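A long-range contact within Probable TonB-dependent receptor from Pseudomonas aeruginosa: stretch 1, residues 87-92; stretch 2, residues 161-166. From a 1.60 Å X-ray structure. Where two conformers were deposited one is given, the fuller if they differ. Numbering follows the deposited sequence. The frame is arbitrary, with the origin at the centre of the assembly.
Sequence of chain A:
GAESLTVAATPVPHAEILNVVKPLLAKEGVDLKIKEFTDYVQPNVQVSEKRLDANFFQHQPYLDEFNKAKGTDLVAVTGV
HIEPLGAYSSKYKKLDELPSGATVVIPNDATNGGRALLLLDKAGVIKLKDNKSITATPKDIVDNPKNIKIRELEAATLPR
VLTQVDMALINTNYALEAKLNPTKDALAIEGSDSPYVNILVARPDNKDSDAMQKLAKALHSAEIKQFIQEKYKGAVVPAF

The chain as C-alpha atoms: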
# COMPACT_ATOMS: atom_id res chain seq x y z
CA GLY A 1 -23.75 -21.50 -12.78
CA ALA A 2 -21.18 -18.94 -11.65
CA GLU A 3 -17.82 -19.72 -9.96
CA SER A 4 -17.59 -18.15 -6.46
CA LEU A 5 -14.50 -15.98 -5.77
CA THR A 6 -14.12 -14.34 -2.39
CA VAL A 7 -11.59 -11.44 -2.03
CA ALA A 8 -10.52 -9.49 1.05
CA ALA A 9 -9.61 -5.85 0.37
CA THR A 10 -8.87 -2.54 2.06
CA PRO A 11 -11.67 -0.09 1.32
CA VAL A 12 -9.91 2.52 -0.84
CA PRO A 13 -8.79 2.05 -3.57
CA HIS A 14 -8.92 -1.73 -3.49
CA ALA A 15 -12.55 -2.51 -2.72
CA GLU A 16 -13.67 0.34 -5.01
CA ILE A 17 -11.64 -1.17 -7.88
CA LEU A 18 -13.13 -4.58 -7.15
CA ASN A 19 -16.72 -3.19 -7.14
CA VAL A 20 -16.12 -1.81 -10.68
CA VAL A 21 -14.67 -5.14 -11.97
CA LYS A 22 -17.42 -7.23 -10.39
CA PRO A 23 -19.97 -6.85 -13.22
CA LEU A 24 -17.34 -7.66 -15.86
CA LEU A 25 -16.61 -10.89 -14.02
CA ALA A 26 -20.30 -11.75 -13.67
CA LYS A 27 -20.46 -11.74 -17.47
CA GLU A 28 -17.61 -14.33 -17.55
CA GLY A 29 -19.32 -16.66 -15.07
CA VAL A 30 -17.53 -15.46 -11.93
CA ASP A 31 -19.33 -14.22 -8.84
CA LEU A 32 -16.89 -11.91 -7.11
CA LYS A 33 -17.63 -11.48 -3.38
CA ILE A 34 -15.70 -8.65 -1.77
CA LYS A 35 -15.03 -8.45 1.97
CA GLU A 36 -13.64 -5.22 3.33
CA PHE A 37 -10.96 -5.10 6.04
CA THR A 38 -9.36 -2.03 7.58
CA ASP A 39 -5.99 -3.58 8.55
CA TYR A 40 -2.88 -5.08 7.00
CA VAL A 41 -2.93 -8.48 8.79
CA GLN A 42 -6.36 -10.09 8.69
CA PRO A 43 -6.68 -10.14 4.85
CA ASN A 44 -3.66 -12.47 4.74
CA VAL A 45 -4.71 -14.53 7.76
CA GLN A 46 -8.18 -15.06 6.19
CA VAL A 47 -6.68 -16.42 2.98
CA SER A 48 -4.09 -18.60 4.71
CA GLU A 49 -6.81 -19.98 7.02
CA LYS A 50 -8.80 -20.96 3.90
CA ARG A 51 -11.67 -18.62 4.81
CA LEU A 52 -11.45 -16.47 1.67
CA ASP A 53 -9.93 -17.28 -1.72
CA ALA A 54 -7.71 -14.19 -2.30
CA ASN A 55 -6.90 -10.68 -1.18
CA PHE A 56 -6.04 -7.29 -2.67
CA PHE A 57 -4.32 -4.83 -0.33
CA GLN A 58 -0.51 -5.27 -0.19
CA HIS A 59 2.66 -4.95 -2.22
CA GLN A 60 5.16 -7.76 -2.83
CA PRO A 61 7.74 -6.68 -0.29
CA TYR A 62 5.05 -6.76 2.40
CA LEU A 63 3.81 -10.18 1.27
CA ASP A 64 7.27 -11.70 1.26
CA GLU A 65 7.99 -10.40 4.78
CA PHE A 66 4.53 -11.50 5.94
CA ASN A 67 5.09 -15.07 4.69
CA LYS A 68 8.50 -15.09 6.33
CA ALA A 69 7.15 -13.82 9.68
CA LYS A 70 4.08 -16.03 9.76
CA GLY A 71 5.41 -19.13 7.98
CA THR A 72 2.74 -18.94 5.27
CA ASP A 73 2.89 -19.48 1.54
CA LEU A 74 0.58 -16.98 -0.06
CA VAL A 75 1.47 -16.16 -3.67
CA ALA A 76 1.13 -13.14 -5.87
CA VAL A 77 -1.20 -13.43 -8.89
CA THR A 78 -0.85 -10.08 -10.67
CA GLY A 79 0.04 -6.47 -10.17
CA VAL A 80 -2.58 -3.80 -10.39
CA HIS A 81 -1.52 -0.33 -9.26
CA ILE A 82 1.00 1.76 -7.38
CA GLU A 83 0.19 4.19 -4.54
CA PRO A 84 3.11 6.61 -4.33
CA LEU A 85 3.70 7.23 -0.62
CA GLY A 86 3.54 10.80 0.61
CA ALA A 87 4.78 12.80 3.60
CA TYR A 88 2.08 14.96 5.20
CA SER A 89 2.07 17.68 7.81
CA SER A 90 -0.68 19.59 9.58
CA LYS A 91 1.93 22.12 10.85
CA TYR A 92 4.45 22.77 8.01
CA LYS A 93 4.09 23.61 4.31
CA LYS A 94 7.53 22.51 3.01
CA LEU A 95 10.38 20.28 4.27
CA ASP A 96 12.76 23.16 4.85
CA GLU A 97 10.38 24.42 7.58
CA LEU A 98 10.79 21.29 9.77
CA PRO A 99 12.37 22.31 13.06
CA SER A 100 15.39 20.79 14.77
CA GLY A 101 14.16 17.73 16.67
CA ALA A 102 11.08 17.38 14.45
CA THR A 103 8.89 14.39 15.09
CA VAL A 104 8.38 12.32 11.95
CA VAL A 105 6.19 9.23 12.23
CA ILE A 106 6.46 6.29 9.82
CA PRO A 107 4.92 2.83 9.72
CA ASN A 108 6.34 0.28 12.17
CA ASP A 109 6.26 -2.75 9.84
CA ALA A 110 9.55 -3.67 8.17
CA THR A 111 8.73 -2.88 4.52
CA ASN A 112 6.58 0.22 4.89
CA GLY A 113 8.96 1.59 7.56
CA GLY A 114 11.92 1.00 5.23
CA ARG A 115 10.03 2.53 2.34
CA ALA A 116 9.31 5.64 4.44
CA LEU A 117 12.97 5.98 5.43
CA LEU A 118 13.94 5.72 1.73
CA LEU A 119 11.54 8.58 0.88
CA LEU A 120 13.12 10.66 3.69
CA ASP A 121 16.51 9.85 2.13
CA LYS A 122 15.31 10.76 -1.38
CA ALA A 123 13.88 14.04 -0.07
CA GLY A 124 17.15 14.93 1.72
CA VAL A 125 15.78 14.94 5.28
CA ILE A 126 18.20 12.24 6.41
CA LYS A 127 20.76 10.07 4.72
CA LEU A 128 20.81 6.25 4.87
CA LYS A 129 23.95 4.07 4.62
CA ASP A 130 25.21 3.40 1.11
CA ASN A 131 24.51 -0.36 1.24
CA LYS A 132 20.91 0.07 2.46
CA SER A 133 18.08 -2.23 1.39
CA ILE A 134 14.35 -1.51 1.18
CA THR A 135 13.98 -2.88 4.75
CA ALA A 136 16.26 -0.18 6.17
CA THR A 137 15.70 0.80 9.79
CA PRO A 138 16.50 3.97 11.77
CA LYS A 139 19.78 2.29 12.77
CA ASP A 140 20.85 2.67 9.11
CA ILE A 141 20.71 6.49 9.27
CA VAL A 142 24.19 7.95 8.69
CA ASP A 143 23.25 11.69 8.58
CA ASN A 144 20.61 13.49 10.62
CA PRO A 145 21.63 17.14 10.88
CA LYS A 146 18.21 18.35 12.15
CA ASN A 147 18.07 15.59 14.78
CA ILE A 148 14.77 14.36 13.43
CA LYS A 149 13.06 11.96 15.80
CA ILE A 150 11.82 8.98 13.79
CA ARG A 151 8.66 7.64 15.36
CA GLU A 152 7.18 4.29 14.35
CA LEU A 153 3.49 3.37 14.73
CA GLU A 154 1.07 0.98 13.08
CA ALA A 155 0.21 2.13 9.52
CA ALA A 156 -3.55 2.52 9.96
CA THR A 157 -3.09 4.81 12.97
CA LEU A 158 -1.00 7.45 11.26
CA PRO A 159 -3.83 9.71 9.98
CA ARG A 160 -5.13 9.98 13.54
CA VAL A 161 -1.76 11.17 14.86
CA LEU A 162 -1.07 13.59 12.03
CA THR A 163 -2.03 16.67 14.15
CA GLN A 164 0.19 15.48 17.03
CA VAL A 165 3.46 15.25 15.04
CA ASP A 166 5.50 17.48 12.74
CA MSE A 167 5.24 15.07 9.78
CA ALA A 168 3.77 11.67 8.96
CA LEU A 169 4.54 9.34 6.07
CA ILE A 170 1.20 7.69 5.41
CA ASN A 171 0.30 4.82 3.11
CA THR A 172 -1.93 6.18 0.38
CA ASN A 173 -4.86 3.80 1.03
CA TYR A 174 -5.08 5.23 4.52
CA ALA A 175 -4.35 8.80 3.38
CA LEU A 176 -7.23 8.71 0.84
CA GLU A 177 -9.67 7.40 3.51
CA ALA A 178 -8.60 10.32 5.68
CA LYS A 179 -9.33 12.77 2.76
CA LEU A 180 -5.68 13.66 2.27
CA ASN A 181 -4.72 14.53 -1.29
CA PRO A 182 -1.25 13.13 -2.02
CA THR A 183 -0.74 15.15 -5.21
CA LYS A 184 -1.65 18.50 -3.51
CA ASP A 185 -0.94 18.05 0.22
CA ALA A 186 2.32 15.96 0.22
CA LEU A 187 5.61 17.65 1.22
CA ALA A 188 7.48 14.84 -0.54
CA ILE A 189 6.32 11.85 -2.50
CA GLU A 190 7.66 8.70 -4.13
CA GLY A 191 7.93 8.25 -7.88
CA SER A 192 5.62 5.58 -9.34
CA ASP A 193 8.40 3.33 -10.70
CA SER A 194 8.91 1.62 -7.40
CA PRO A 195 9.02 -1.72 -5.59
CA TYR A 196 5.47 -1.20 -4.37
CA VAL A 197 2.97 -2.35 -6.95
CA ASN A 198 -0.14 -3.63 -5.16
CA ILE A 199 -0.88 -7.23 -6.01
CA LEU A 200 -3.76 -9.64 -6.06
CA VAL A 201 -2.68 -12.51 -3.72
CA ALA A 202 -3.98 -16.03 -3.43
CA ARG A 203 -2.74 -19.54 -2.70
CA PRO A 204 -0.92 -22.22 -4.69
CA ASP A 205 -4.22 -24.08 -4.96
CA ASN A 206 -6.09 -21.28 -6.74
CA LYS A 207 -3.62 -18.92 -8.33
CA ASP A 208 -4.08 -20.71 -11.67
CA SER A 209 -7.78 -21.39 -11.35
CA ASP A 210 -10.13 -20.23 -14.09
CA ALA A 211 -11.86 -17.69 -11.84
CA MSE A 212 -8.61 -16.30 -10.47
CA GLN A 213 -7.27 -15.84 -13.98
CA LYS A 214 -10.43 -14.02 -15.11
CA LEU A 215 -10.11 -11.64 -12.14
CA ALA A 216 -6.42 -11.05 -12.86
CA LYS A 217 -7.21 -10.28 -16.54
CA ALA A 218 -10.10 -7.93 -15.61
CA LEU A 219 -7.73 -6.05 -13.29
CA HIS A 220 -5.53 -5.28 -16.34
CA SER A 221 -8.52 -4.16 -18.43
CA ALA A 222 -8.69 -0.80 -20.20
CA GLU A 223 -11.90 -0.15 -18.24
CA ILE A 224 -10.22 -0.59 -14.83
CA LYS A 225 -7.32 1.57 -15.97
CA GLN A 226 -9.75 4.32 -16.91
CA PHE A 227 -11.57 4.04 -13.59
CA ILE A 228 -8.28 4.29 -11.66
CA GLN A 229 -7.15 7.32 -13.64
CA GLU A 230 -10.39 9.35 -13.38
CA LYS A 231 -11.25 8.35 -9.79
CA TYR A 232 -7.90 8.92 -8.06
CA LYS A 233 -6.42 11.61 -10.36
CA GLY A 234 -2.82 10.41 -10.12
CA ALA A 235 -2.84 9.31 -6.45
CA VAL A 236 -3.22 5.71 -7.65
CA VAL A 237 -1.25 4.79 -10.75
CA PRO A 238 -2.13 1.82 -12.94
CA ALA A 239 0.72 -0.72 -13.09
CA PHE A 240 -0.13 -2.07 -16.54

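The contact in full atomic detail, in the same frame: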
# COMPACT_ATOMS: atom_id res chain seq x y z
N ALA A 87 4.52 12.21 2.28
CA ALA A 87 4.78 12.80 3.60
C ALA A 87 3.83 13.99 3.79
O ALA A 87 3.74 14.85 2.92
CB ALA A 87 6.23 13.25 3.69
N TYR A 88 3.11 14.00 4.91
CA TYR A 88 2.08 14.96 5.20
C TYR A 88 2.39 15.68 6.48
O TYR A 88 3.07 15.16 7.36
CB TYR A 88 0.69 14.29 5.30
CG TYR A 88 0.33 13.49 4.09
CD1 TYR A 88 0.66 12.14 4.00
CD2 TYR A 88 -0.33 14.06 3.02
CE1 TYR A 88 0.36 11.40 2.88
CE2 TYR A 88 -0.63 13.31 1.90
CZ TYR A 88 -0.28 11.99 1.82
OH TYR A 88 -0.58 11.22 0.71
N SER A 89 1.91 16.92 6.59
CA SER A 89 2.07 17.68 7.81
C SER A 89 0.86 18.59 8.02
O SER A 89 0.42 19.23 7.10
CB SER A 89 3.32 18.55 7.76
OG SER A 89 3.43 19.35 8.93
N SER A 90 0.37 18.65 9.26
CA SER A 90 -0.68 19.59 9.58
C SER A 90 -0.09 20.93 10.03
O SER A 90 -0.85 21.87 10.20
CB SER A 90 -1.63 19.03 10.65
OG SER A 90 -0.97 18.96 11.90
N LYS A 91 1.24 20.99 10.20
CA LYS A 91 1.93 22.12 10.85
C LYS A 91 2.93 22.86 9.94
O LYS A 91 3.26 24.01 10.22
CB LYS A 91 2.68 21.63 12.10
CG LYS A 91 1.77 21.04 13.17
CD LYS A 91 2.48 20.57 14.43
CE LYS A 91 1.52 19.74 15.28
NZ LYS A 91 1.97 19.50 16.68
N TYR A 92 3.44 22.19 8.90
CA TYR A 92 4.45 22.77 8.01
C TYR A 92 4.07 22.58 6.55
O TYR A 92 3.39 21.61 6.19
CB TYR A 92 5.85 22.18 8.33
CG TYR A 92 6.25 22.42 9.77
CD1 TYR A 92 6.64 23.68 10.20
CD2 TYR A 92 6.16 21.41 10.73
CE1 TYR A 92 6.99 23.93 11.51
CE2 TYR A 92 6.47 21.67 12.06
CZ TYR A 92 6.89 22.93 12.44
OH TYR A 92 7.22 23.22 13.74
N VAL A 161 -2.80 10.46 14.10
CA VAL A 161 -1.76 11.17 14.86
C VAL A 161 -1.18 12.33 14.10
O VAL A 161 -0.33 13.03 14.63
CB VAL A 161 -0.61 10.29 15.42
CG1 VAL A 161 -1.15 9.17 16.30
CG2 VAL A 161 0.28 9.76 14.33
N LEU A 162 -1.65 12.55 12.88
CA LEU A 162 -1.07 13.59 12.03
C LEU A 162 -1.00 14.96 12.72
O LEU A 162 0.03 15.62 12.64
CB LEU A 162 -1.81 13.66 10.70
CG LEU A 162 -1.37 14.72 9.68
CD1 LEU A 162 0.04 14.45 9.19
CD2 LEU A 162 -2.34 14.74 8.52
N THR A 163 -2.04 15.36 13.46
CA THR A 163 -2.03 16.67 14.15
C THR A 163 -1.19 16.73 15.43
O THR A 163 -1.05 17.79 16.03
CB THR A 163 -3.46 17.19 14.49
OG1 THR A 163 -4.09 16.28 15.38
CG2 THR A 163 -4.30 17.34 13.20
N GLN A 164 -0.62 15.58 15.83
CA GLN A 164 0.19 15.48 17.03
C GLN A 164 1.68 15.28 16.72
O GLN A 164 2.44 14.95 17.63
CB GLN A 164 -0.29 14.27 17.87
CG GLN A 164 -1.76 14.30 18.31
CD GLN A 164 -2.29 12.91 18.68
OE1 GLN A 164 -3.02 12.29 17.91
NE2 GLN A 164 -1.93 12.43 19.86
N VAL A 165 2.07 15.38 15.45
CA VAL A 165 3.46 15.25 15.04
C VAL A 165 3.82 16.35 14.03
O VAL A 165 2.94 17.02 13.50
CB VAL A 165 3.73 13.84 14.44
CG1 VAL A 165 3.42 12.76 15.47
CG2 VAL A 165 2.95 13.60 13.16
N ASP A 166 5.10 16.52 13.75
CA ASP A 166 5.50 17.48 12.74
C ASP A 166 5.28 16.97 11.33
O ASP A 166 5.04 17.78 10.43
CB ASP A 166 6.95 17.88 13.00
CG ASP A 166 7.12 18.59 14.37
OD1 ASP A 166 6.22 19.38 14.75
OD2 ASP A 166 8.12 18.35 15.08
O HOH W 1 1.73 16.95 11.05
O HOH W 2 4.44 18.29 16.87
O HOH W 3 0.33 18.89 18.56
O HOH W 4 6.49 21.80 15.82

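One direct hydrogen bond and four bridging waters join these stretches, which bury 414 Å² between them. The direct bond runs from S89 OG to D166 O, at 2.7 Å. The CA-to-CB bond of S89 points away from stretch 2, yet chi1 of 176° (t) places OG within reach of that carbonyl. The same oxygen accepts from the backbone of its own turn, with K91 N to S89 OG at 3.0 Å (155° at the hydrogen) and Y92 N to S89 OG at 2.8 Å (147°). A small hydroxyl suits this position because it can donate across the contact while accepting two amides.

The apolar part is small. L162, with chi1 179° (t) and chi2 65° (p), points toward stretch 1 and sets CD1 3.9 Å from Y88 CB and 3.6 Å from Y88 O. Y88 contributes little more than this base: at chi1 -55° (m) its ring leads away from stretch 2.

K91 is nearly fully extended, its chi1 of -62° (m) followed by three t angles. This lays the methylenes along stretch 2, with K91 CE 3.3 Å from T163 O and 3.5 Å from V165 O. The ammonium reaches stretch 2 through solvent: water 2 lies 2.8 Å from K91 NZ and 3.0 Å from D166 OD1, while water 3 lies 2.6 Å from K91 NZ and 3.1 Å from T163 O.

D166, at chi1 -63° (m), brings OD1 to the edge of the Y92 ring, near its plane and 3.5 Å from Y92 CE2. Water 4 links the same carboxylate oxygen to the phenol, 2.7 Å from D166 OD1 and 2.6 Å from Y92 OH. Deeper between the backbones, water 1 accepts from S90 N (2.8 Å) and donates to L162 O and V165 O (both 2.7 Å), satisfying main-chain groups that do not meet directly.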